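PDB 2YY7: L-threonine dehydrogenase from Flavobacterium frigidimaris, which probably oxidises L-threonine at its 3-hydroxyl group with NAD+ as acceptor, using an epimerase-like short-chain dehydrogenase fold that binds NAD. Local coordinates for residues T16-K21 with A222-M227; H62-H67 with K108-I113; N96-V101 with R152-Y157; P124-E129 with Q133-E138. All coordinates share one frame; numbering follows the deposited sequence.

Interaction 1 of 4, residues T16-K21 with A222-M227; sequences TELTQK and ATINIM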
# COMPACT_ATOMS: atom_id res chain seq x y z
N THR A 16 26.19 5.59 6.35
CA THR A 16 27.54 5.85 6.83
C THR A 16 28.31 4.55 7.06
O THR A 16 29.42 4.38 6.56
CB THR A 16 27.51 6.65 8.16
OG1 THR A 16 26.94 7.95 7.93
CG2 THR A 16 28.92 6.82 8.72
N GLU A 17 27.71 3.64 7.82
CA GLU A 17 28.32 2.36 8.13
C GLU A 17 28.32 1.40 6.94
O GLU A 17 29.29 0.68 6.71
CB GLU A 17 27.60 1.71 9.31
CG GLU A 17 27.73 2.47 10.62
CD GLU A 17 29.17 2.59 11.08
OE1 GLU A 17 29.84 1.54 11.20
OE2 GLU A 17 29.63 3.72 11.33
N LEU A 18 27.21 1.40 6.20
CA LEU A 18 27.06 0.54 5.03
C LEU A 18 28.14 0.82 3.99
O LEU A 18 28.71 -0.10 3.42
CB LEU A 18 25.68 0.75 4.40
CG LEU A 18 25.40 -0.05 3.12
CD1 LEU A 18 25.38 -1.54 3.42
CD2 LEU A 18 24.07 0.40 2.55
N THR A 19 28.40 2.10 3.74
CA THR A 19 29.41 2.51 2.78
C THR A 19 30.80 2.05 3.22
O THR A 19 31.58 1.53 2.41
CB THR A 19 29.42 4.05 2.60
OG1 THR A 19 28.14 4.49 2.15
CG2 THR A 19 30.49 4.47 1.59
N GLN A 20 31.11 2.23 4.50
CA GLN A 20 32.41 1.83 5.04
C GLN A 20 32.63 0.33 4.92
O GLN A 20 33.68 -0.11 4.45
CB GLN A 20 32.53 2.26 6.50
CG GLN A 20 33.92 2.02 7.10
CD GLN A 20 34.01 2.44 8.56
OE1 GLN A 20 33.29 1.93 9.42
NE2 GLN A 20 34.90 3.39 8.85
N LYS A 21 31.64 -0.45 5.34
CA LYS A 21 31.74 -1.90 5.29
C LYS A 21 31.86 -2.42 3.86
O LYS A 21 32.67 -3.30 3.57
CB LYS A 21 30.53 -2.53 5.98
CG LYS A 21 30.57 -4.05 6.06
CD LYS A 21 31.76 -4.56 6.85
CE LYS A 21 31.73 -6.08 6.94
NZ LYS A 21 32.90 -6.63 7.68
N ALA A 222 23.28 -7.92 7.77
CA ALA A 222 22.06 -8.42 7.15
C ALA A 222 21.95 -7.89 5.73
O ALA A 222 21.70 -8.65 4.79
CB ALA A 222 20.84 -7.99 7.97
N THR A 223 22.13 -6.58 5.59
CA THR A 223 22.05 -5.92 4.29
C THR A 223 23.02 -6.51 3.28
O THR A 223 22.64 -6.85 2.16
CB THR A 223 22.33 -4.41 4.43
OG1 THR A 223 21.40 -3.83 5.35
CG2 THR A 223 22.20 -3.71 3.07
N ILE A 224 24.28 -6.64 3.68
CA ILE A 224 25.30 -7.19 2.80
C ILE A 224 25.08 -8.66 2.48
O ILE A 224 25.24 -9.09 1.34
CB ILE A 224 26.70 -7.01 3.42
CG1 ILE A 224 27.00 -5.51 3.57
CG2 ILE A 224 27.76 -7.70 2.57
CD1 ILE A 224 28.31 -5.21 4.25
N ASN A 225 24.72 -9.45 3.49
CA ASN A 225 24.51 -10.87 3.29
C ASN A 225 23.34 -11.22 2.37
O ASN A 225 23.47 -12.12 1.54
CB ASN A 225 24.37 -11.59 4.63
CG ASN A 225 25.68 -11.65 5.39
OD1 ASN A 225 26.75 -11.52 4.80
ND2 ASN A 225 25.61 -11.87 6.70
N ILE A 226 22.21 -10.53 2.50
CA ILE A 226 21.08 -10.84 1.63
C ILE A 226 21.42 -10.46 0.19
O ILE A 226 20.96 -11.10 -0.76
CB ILE A 226 19.78 -10.10 2.08
CG1 ILE A 226 18.60 -10.62 1.25
CG2 ILE A 226 19.94 -8.60 1.90
CD1 ILE A 226 17.24 -10.12 1.71
N MET A 227 22.23 -9.42 0.03
CA MET A 227 22.63 -8.97 -1.30
C MET A 227 23.67 -9.87 -1.97
O MET A 227 23.66 -10.04 -3.19
CB MET A 227 23.15 -7.53 -1.23
CG MET A 227 22.05 -6.48 -1.14
SD MET A 227 21.06 -6.37 -2.66
CE MET A 227 21.97 -5.15 -3.55
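L18 and T223 meet between two helices of the NAD-binding Rossmann domain. Helix 13-26 follows the first strand and the glycine-rich turn of that fold. Helix 216-228 comes from much later in the chain. The two short segments cross at -52°, and their axes come no closer than 11.1 Å, so the contact is made by side-chain ends. L18 extends with CG anti to the backbone N (chi1 177°), which brings CD1 to the other helix. The side chains of L18 and T223 cross at about a right angle. Beside this pair, I224 offers its CG1 branch to L18 CD1 at 4.3 Å. K21 closes the edge of the contact with the first carbons of its chain, near the end of I224. The fit of that pair is modelled too tightly to be read in detail. I220, one turn before I224, widens the patch and touches E17, L18 and K21. Y73 of strand 71-74 packs against both L18 and T223, so the helix pair rests on the central sheet. L18 lies next to I14, which binds NAD+, and about 8 Å from the NAD itself. T223 divides its two branches. OG1 is hydrogen-bonded to Y170 OH and to A219 O. With its hydroxyl held there, T223 turns CG2 to the other helix, where it meets L18 CD1 at 3.9 Å.

Interaction 2 of 4, residues H62-H67 with K108-I113; sequences HLVEVH and KKIKKI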
# COMPACT_ATOMS: atom_id res chain seq x y z
N HIS A 62 22.36 9.17 -14.72
CA HIS A 62 23.68 9.70 -15.07
C HIS A 62 24.81 9.10 -14.23
O HIS A 62 25.89 8.82 -14.76
CB HIS A 62 23.70 11.23 -14.92
CG HIS A 62 25.06 11.83 -15.10
ND1 HIS A 62 25.71 11.84 -16.32
CD2 HIS A 62 25.89 12.43 -14.22
CE1 HIS A 62 26.89 12.42 -16.18
NE2 HIS A 62 27.03 12.78 -14.91
N LEU A 63 24.57 8.92 -12.93
CA LEU A 63 25.60 8.35 -12.07
C LEU A 63 25.80 6.87 -12.40
O LEU A 63 26.91 6.35 -12.34
CB LEU A 63 25.24 8.51 -10.59
CG LEU A 63 25.10 9.96 -10.09
CD1 LEU A 63 24.81 9.97 -8.60
CD2 LEU A 63 26.38 10.72 -10.39
N VAL A 64 24.70 6.20 -12.73
CA VAL A 64 24.76 4.78 -13.09
C VAL A 64 25.63 4.62 -14.33
O VAL A 64 26.42 3.68 -14.42
CB VAL A 64 23.35 4.21 -13.41
CG1 VAL A 64 23.48 2.86 -14.11
CG2 VAL A 64 22.55 4.06 -12.12
N GLU A 65 25.48 5.54 -15.27
CA GLU A 65 26.25 5.50 -16.51
C GLU A 65 27.72 5.89 -16.35
O GLU A 65 28.61 5.18 -16.83
CB GLU A 65 25.57 6.39 -17.56
CG GLU A 65 25.95 6.08 -19.00
CD GLU A 65 27.39 6.45 -19.32
OE1 GLU A 65 27.76 7.63 -19.12
OE2 GLU A 65 28.14 5.56 -19.77
N VAL A 66 28.00 7.00 -15.67
CA VAL A 66 29.38 7.43 -15.49
C VAL A 66 30.20 6.59 -14.52
O VAL A 66 31.43 6.62 -14.56
CB VAL A 66 29.48 8.92 -15.06
CG1 VAL A 66 28.97 9.81 -16.19
CG2 VAL A 66 28.70 9.16 -13.79
N HIS A 67 29.52 5.85 -13.64
CA HIS A 67 30.22 4.98 -12.70
C HIS A 67 29.94 3.51 -13.00
O HIS A 67 30.29 2.63 -12.21
CB HIS A 67 29.83 5.33 -11.26
CG HIS A 67 30.45 6.59 -10.75
ND1 HIS A 67 31.80 6.70 -10.48
CD2 HIS A 67 29.92 7.82 -10.52
CE1 HIS A 67 32.07 7.93 -10.09
NE2 HIS A 67 30.95 8.63 -10.11
N LYS A 108 17.30 -2.65 -17.48
CA LYS A 108 18.56 -3.40 -17.53
C LYS A 108 19.79 -2.50 -17.41
O LYS A 108 20.88 -2.88 -17.86
CB LYS A 108 18.66 -4.21 -18.82
CG LYS A 108 17.48 -5.14 -19.09
CD LYS A 108 17.44 -6.29 -18.09
CE LYS A 108 16.38 -7.31 -18.49
NZ LYS A 108 16.36 -8.47 -17.55
N LYS A 109 19.64 -1.33 -16.82
CA LYS A 109 20.77 -0.42 -16.65
C LYS A 109 21.57 -0.75 -15.39
O LYS A 109 22.70 -0.30 -15.22
CB LYS A 109 20.26 1.03 -16.62
CG LYS A 109 19.91 1.54 -18.01
CD LYS A 109 18.98 2.73 -17.96
CE LYS A 109 18.60 3.17 -19.37
NZ LYS A 109 17.44 4.11 -19.36
N ILE A 110 20.96 -1.54 -14.51
CA ILE A 110 21.62 -2.00 -13.28
C ILE A 110 21.20 -3.46 -13.11
O ILE A 110 20.24 -3.91 -13.74
CB ILE A 110 21.21 -1.19 -12.02
CG1 ILE A 110 19.72 -1.36 -11.74
CG2 ILE A 110 21.55 0.30 -12.22
CD1 ILE A 110 19.28 -0.71 -10.44
N LYS A 111 21.91 -4.20 -12.27
CA LYS A 111 21.61 -5.62 -12.09
C LYS A 111 20.87 -6.00 -10.81
O LYS A 111 20.02 -6.88 -10.82
CB LYS A 111 22.91 -6.44 -12.14
CG LYS A 111 23.70 -6.32 -13.44
CD LYS A 111 24.92 -7.23 -13.41
CE LYS A 111 25.70 -7.15 -14.71
NZ LYS A 111 26.89 -8.06 -14.72
N LYS A 112 21.21 -5.34 -9.70
CA LYS A 112 20.62 -5.68 -8.42
C LYS A 112 20.25 -4.45 -7.60
O LYS A 112 20.87 -3.39 -7.72
CB LYS A 112 21.61 -6.56 -7.64
CG LYS A 112 21.07 -7.22 -6.38
CD LYS A 112 22.18 -8.01 -5.66
CE LYS A 112 22.73 -9.15 -6.53
NZ LYS A 112 23.80 -9.93 -5.84
N ILE A 113 19.24 -4.61 -6.75
CA ILE A 113 18.79 -3.52 -5.90
C ILE A 113 18.55 -3.95 -4.47
O ILE A 113 18.05 -5.05 -4.21
CB ILE A 113 17.43 -2.94 -6.39
CG1 ILE A 113 17.58 -2.29 -7.76
CG2 ILE A 113 16.89 -1.93 -5.37
CD1 ILE A 113 16.26 -1.91 -8.40
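K109 reaches helix 57-66 in two ways: its NZ forms a salt bridge with E61 OE2, and its backbone carbonyl lies against V64. K109 starts toward 62-67, but its end turns off to E61, one turn earlier on that helix than E65. The rest of the contact is carried by V64, whose methyls meet K109 O and I110. V64 CG1 rests 3.4 Å from K109 O and 3.7 Å from I110 CG2. The other methyl, V64 CG2, is 3.9 Å from the same I110 CG2. Both branches of the valine therefore straddle one methyl of the isoleucine, and the two side chains stand roughly perpendicular. V64 has CG1 anti to its own N (chi1 166°), which aims that methyl at the turn. In I110 it is CG1 that takes the crowded position between N and the carbonyl carbon (chi1 64°). CG2 is left to face V64. The turn begins at K108, where a positive phi and a Schellman motif end helix 87-106. The chain then passes through I110 into strand 112-118. This is the return leg of the beta-alpha-beta unit of the Rossmann fold that runs from strand 71-74 through helix 87-106. V64 and I110 both pack on I72 of strand 71-74. I110 also touches A105, so the contact fills the corner between helix 57-66, the end of helix 87-106 and the start of strand 112-118.

Interaction 3 of 4, residues N96-V101 with R152-Y157; sequences NSLFHV and RWCEYY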
# COMPACT_ATOMS: atom_id res chain seq x y z
N ASN A 96 8.71 7.80 -5.25
CA ASN A 96 9.32 8.11 -6.53
C ASN A 96 10.79 7.75 -6.65
O ASN A 96 11.25 7.41 -7.73
CB ASN A 96 9.07 9.57 -6.91
CG ASN A 96 7.61 9.83 -7.25
OD1 ASN A 96 6.99 9.06 -7.98
ND2 ASN A 96 7.05 10.92 -6.72
N SER A 97 11.53 7.82 -5.54
CA SER A 97 12.94 7.45 -5.59
C SER A 97 13.01 5.94 -5.87
O SER A 97 13.88 5.47 -6.60
CB SER A 97 13.63 7.78 -4.27
OG SER A 97 13.08 7.03 -3.19
N LEU A 98 12.08 5.19 -5.29
CA LEU A 98 12.04 3.74 -5.49
C LEU A 98 11.65 3.42 -6.92
O LEU A 98 12.22 2.50 -7.53
CB LEU A 98 11.06 3.08 -4.52
CG LEU A 98 10.85 1.57 -4.67
CD1 LEU A 98 12.18 0.82 -4.48
CD2 LEU A 98 9.82 1.10 -3.65
N PHE A 99 10.68 4.15 -7.46
CA PHE A 99 10.26 3.91 -8.84
C PHE A 99 11.42 4.14 -9.82
O PHE A 99 11.59 3.39 -10.78
CB PHE A 99 9.07 4.80 -9.23
CG PHE A 99 7.75 4.34 -8.66
CD1 PHE A 99 7.30 3.04 -8.87
CD2 PHE A 99 6.95 5.22 -7.93
CE1 PHE A 99 6.07 2.61 -8.36
CE2 PHE A 99 5.72 4.80 -7.42
CZ PHE A 99 5.28 3.49 -7.63
N HIS A 100 12.20 5.19 -9.57
CA HIS A 100 13.35 5.48 -10.44
C HIS A 100 14.35 4.34 -10.44
O HIS A 100 14.80 3.90 -11.50
CB HIS A 100 14.07 6.75 -9.99
CG HIS A 100 13.22 7.98 -10.08
ND1 HIS A 100 12.14 8.08 -10.93
CD2 HIS A 100 13.32 9.18 -9.45
CE1 HIS A 100 11.61 9.29 -10.82
NE2 HIS A 100 12.31 9.97 -9.92
N VAL A 101 14.72 3.86 -9.26
CA VAL A 101 15.68 2.77 -9.15
C VAL A 101 15.11 1.47 -9.73
O VAL A 101 15.82 0.72 -10.39
CB VAL A 101 16.11 2.54 -7.68
CG1 VAL A 101 17.03 1.31 -7.58
CG2 VAL A 101 16.84 3.77 -7.16
N ARG A 152 5.05 -3.85 -2.09
CA ARG A 152 4.16 -4.36 -3.13
C ARG A 152 4.76 -4.14 -4.52
O ARG A 152 4.72 -5.03 -5.38
CB ARG A 152 2.79 -3.66 -3.05
CG ARG A 152 2.00 -3.90 -1.76
CD ARG A 152 1.48 -5.33 -1.63
NE ARG A 152 2.48 -6.23 -1.05
CZ ARG A 152 2.93 -7.34 -1.62
NH1 ARG A 152 2.47 -7.70 -2.81
NH2 ARG A 152 3.84 -8.08 -1.00
N TRP A 153 5.33 -2.95 -4.75
CA TRP A 153 5.93 -2.65 -6.04
C TRP A 153 7.22 -3.42 -6.29
O TRP A 153 7.50 -3.81 -7.43
CB TRP A 153 6.16 -1.14 -6.19
CG TRP A 153 4.91 -0.40 -6.61
CD1 TRP A 153 4.19 0.49 -5.86
CD2 TRP A 153 4.24 -0.51 -7.87
NE1 TRP A 153 3.11 0.95 -6.59
CE2 TRP A 153 3.12 0.35 -7.83
CE3 TRP A 153 4.48 -1.25 -9.04
CZ2 TRP A 153 2.24 0.49 -8.91
CZ3 TRP A 153 3.60 -1.11 -10.11
CH2 TRP A 153 2.49 -0.24 -10.04
N CYS A 154 8.02 -3.65 -5.25
CA CYS A 154 9.25 -4.41 -5.42
C CYS A 154 8.90 -5.82 -5.90
O CYS A 154 9.52 -6.36 -6.82
CB CYS A 154 10.03 -4.52 -4.11
SG CYS A 154 10.89 -3.01 -3.64
N GLU A 155 7.89 -6.41 -5.26
CA GLU A 155 7.44 -7.75 -5.62
C GLU A 155 6.89 -7.75 -7.04
O GLU A 155 7.12 -8.69 -7.81
CB GLU A 155 6.37 -8.21 -4.64
CG GLU A 155 6.02 -9.68 -4.75
CD GLU A 155 4.98 -10.10 -3.74
OE1 GLU A 155 3.81 -9.67 -3.88
OE2 GLU A 155 5.33 -10.84 -2.80
N TYR A 156 6.15 -6.70 -7.38
CA TYR A 156 5.57 -6.60 -8.72
C TYR A 156 6.69 -6.57 -9.75
O TYR A 156 6.69 -7.35 -10.70
CB TYR A 156 4.74 -5.32 -8.86
CG TYR A 156 3.96 -5.26 -10.15
CD1 TYR A 156 2.70 -5.87 -10.26
CD2 TYR A 156 4.49 -4.63 -11.28
CE1 TYR A 156 1.99 -5.85 -11.46
CE2 TYR A 156 3.78 -4.61 -12.49
CZ TYR A 156 2.53 -5.22 -12.57
OH TYR A 156 1.82 -5.21 -13.75
N TYR A 157 7.65 -5.66 -9.57
CA TYR A 157 8.77 -5.55 -10.51
C TYR A 157 9.56 -6.85 -10.64
O TYR A 157 10.07 -7.16 -11.72
CB TYR A 157 9.70 -4.41 -10.10
CG TYR A 157 9.31 -3.07 -10.69
CD1 TYR A 157 10.05 -2.50 -11.73
CD2 TYR A 157 8.21 -2.37 -10.21
CE1 TYR A 157 9.70 -1.28 -12.28
CE2 TYR A 157 7.84 -1.14 -10.76
CZ TYR A 157 8.59 -0.60 -11.79
OH TYR A 157 8.24 0.62 -12.33
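F99 drives the edge of its ring into the face of W153 in a T-shaped stack. The planes stand at 75°, and the centroids of the F99 ring and the five-membered ring of W153 are 4.7 Å apart. The two residues join helices 87-106 and 142-161 of the Rossmann domain, the helix pair that meets the second subunit. The segments run nearly parallel, 11° apart. F99 CZ lies over W153 NE1 at 3.5 Å, and F99 CE1 lies 3.7 Å from W153 CD2. The phenyl reaches this place because its CG is anti to the carbonyl carbon (chi1 -77°). W91 of the second subunit stacks edge-to-face with both rings, so the aromatic cluster crosses the subunit interface. With an alanine in place of W153, the edge of F99 would probably lose the indole face it points into, and W91 of the second subunit would lose a stacking partner. Y157 OH comes to F99 CD1 obliquely, at 4.3 Å. Toward the sheet, W115 of strand 112-118 packs under L98 and C154. On the far side of its helix, R152 NH1 makes a salt bridge of 2.6 Å with E155 OE1, which lies in the guanidinium plane. The same NH1 is hydrogen-bonded to P139 O of the second subunit. Between the helices, L98 ends with CD1 at 4.1 Å from C154 SG.

Interaction 4 of 4, residues P124-E129 with Q133-E138; sequences PTTPKE and QYTIME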
# COMPACT_ATOMS: atom_id res chain seq x y z
N PRO A 124 -1.86 -1.23 13.98
CA PRO A 124 -2.61 -1.50 15.22
C PRO A 124 -3.24 -2.89 15.29
O PRO A 124 -3.41 -3.46 16.37
CB PRO A 124 -3.68 -0.41 15.23
CG PRO A 124 -3.06 0.70 14.43
CD PRO A 124 -2.41 -0.04 13.30
N THR A 125 -3.60 -3.42 14.12
CA THR A 125 -4.24 -4.72 14.02
C THR A 125 -3.27 -5.88 13.80
O THR A 125 -3.68 -7.03 13.65
CB THR A 125 -5.28 -4.71 12.88
OG1 THR A 125 -4.69 -4.14 11.70
CG2 THR A 125 -6.50 -3.87 13.27
N THR A 126 -1.98 -5.58 13.78
CA THR A 126 -0.95 -6.60 13.58
C THR A 126 -0.59 -7.23 14.92
O THR A 126 -0.37 -6.52 15.90
CB THR A 126 0.34 -5.98 13.00
OG1 THR A 126 0.06 -5.40 11.72
CG2 THR A 126 1.41 -7.04 12.85
N PRO A 127 -0.53 -8.58 14.99
CA PRO A 127 -0.18 -9.27 16.24
C PRO A 127 1.09 -8.61 16.79
O PRO A 127 2.04 -8.37 16.05
CB PRO A 127 0.05 -10.70 15.79
CG PRO A 127 -0.97 -10.86 14.70
CD PRO A 127 -0.82 -9.56 13.92
N LYS A 128 1.11 -8.33 18.09
CA LYS A 128 2.25 -7.64 18.68
C LYS A 128 3.47 -8.47 19.08
O LYS A 128 4.57 -7.92 19.22
CB LYS A 128 1.78 -6.80 19.87
CG LYS A 128 0.49 -6.03 19.57
CD LYS A 128 0.31 -4.83 20.48
CE LYS A 128 1.03 -3.61 19.93
NZ LYS A 128 0.37 -3.04 18.71
N GLU A 129 3.31 -9.78 19.26
CA GLU A 129 4.43 -10.61 19.66
C GLU A 129 4.79 -11.63 18.58
O GLU A 129 3.92 -12.27 18.00
CB GLU A 129 4.12 -11.32 20.98
CG GLU A 129 5.37 -11.70 21.77
CD GLU A 129 6.08 -10.49 22.36
OE1 GLU A 129 7.33 -10.51 22.45
OE2 GLU A 129 5.40 -9.52 22.75
N GLN A 133 5.90 -13.35 9.17
CA GLN A 133 6.34 -12.75 7.91
C GLN A 133 5.10 -12.35 7.11
O GLN A 133 5.07 -11.29 6.48
CB GLN A 133 7.16 -13.76 7.11
CG GLN A 133 7.37 -13.37 5.64
CD GLN A 133 8.35 -12.22 5.47
OE1 GLN A 133 8.15 -11.33 4.64
NE2 GLN A 133 9.44 -12.25 6.24
N TYR A 134 4.08 -13.21 7.14
CA TYR A 134 2.83 -12.95 6.44
C TYR A 134 1.77 -12.71 7.51
O TYR A 134 1.42 -13.63 8.26
CB TYR A 134 2.45 -14.16 5.58
CG TYR A 134 3.49 -14.53 4.55
CD1 TYR A 134 3.60 -13.81 3.35
CD2 TYR A 134 4.37 -15.59 4.76
CE1 TYR A 134 4.56 -14.15 2.40
CE2 TYR A 134 5.34 -15.92 3.83
CZ TYR A 134 5.43 -15.21 2.65
OH TYR A 134 6.39 -15.55 1.72
N THR A 135 1.27 -11.49 7.59
CA THR A 135 0.28 -11.14 8.61
C THR A 135 -0.52 -9.91 8.20
O THR A 135 -0.40 -9.42 7.08
CB THR A 135 0.99 -10.87 9.96
OG1 THR A 135 0.02 -10.56 10.97
CG2 THR A 135 1.96 -9.70 9.83
N ILE A 136 -1.34 -9.42 9.12
CA ILE A 136 -2.15 -8.23 8.88
C ILE A 136 -1.24 -7.01 8.87
O ILE A 136 -0.35 -6.89 9.71
CB ILE A 136 -3.21 -8.07 10.00
CG1 ILE A 136 -4.21 -9.22 9.93
CG2 ILE A 136 -3.91 -6.72 9.87
CD1 ILE A 136 -5.19 -9.27 11.09
N MET A 137 -1.44 -6.11 7.91
CA MET A 137 -0.62 -4.90 7.81
C MET A 137 -1.45 -3.68 7.43
O MET A 137 -1.82 -3.50 6.26
CB MET A 137 0.51 -5.10 6.79
CG MET A 137 1.45 -6.27 7.11
SD MET A 137 3.00 -6.26 6.16
CE MET A 137 2.42 -6.78 4.56
N GLU A 138 -1.74 -2.83 8.41
CA GLU A 138 -2.52 -1.62 8.15
C GLU A 138 -1.80 -0.44 8.79
O GLU A 138 -2.27 0.11 9.78
CB GLU A 138 -3.93 -1.75 8.73
CG GLU A 138 -4.72 -2.93 8.18
CD GLU A 138 -6.17 -2.92 8.62
OE1 GLU A 138 -6.43 -2.78 9.84
OE2 GLU A 138 -7.06 -3.08 7.76
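T126 OG1 donates a short hydrogen bond of 2.5 Å to I136 O, and T125 OG1 donates one of 2.9 Å to E138 OE1. The two bonds tie the sides of a hairpin-like loop that leaves strand 112-118 and leads to helix 142-161 of the Rossmann domain. Its sides run almost antiparallel but form no regular strand. T126 OG1 approaches above the carbonyl plane of I136, 41° out of it, with a C=O...donor angle of 136°. T126 OG1 also accepts a bond from G123 N, so two bonds hold the hydroxyl. A valine at T126 would probably leave I136 O without this donor and G123 N without its acceptor, and the two sides could drift apart. The carboxylate of E138 is met from above its plane, 36° out. T125 OG1 sits between its backbone N and carbonyl carbon, which turns it to E138 while its other contact, I136 CG2, lies 3.3 Å away. I136 also lays CD1 against T125 O. Beyond the bonds, the side chains of T126 and T135 cross at about a right angle, CG2 to CG2 at 4.1 Å. The loop also packs on the second subunit: Y134 there touches T125 and E138, and T135 there touches I136. Toward the turn that joins the two sides, P127 and T135 slide past each other in opposite directions, with P127 CD 3.2 Å from T135 OG1.

From the N terminus, interaction 1 opens first, at helix 13-26, and closes last, at helix 216-228. The other three are nested inside its loop. Interaction 2 opens at 62-67 and closes at 108-113. Interaction 3 opens between these, at 96-101, and closes at 152-157, so 2 and 3 cross. Interaction 4 lies inside the loop of interaction 3 and in series after interaction 2. The crossing pair touches where I113 CD1 packs on V101 O at 3.3 Å. Interactions 1 and 2 meet through M227 O and K112 NZ, 2.7 Å apart. Interactions 1 and 3 pair helices beside the sheet; 2 joins helix 57-66 to the turn before strand 112-118; 3 and 4 reach the second subunit.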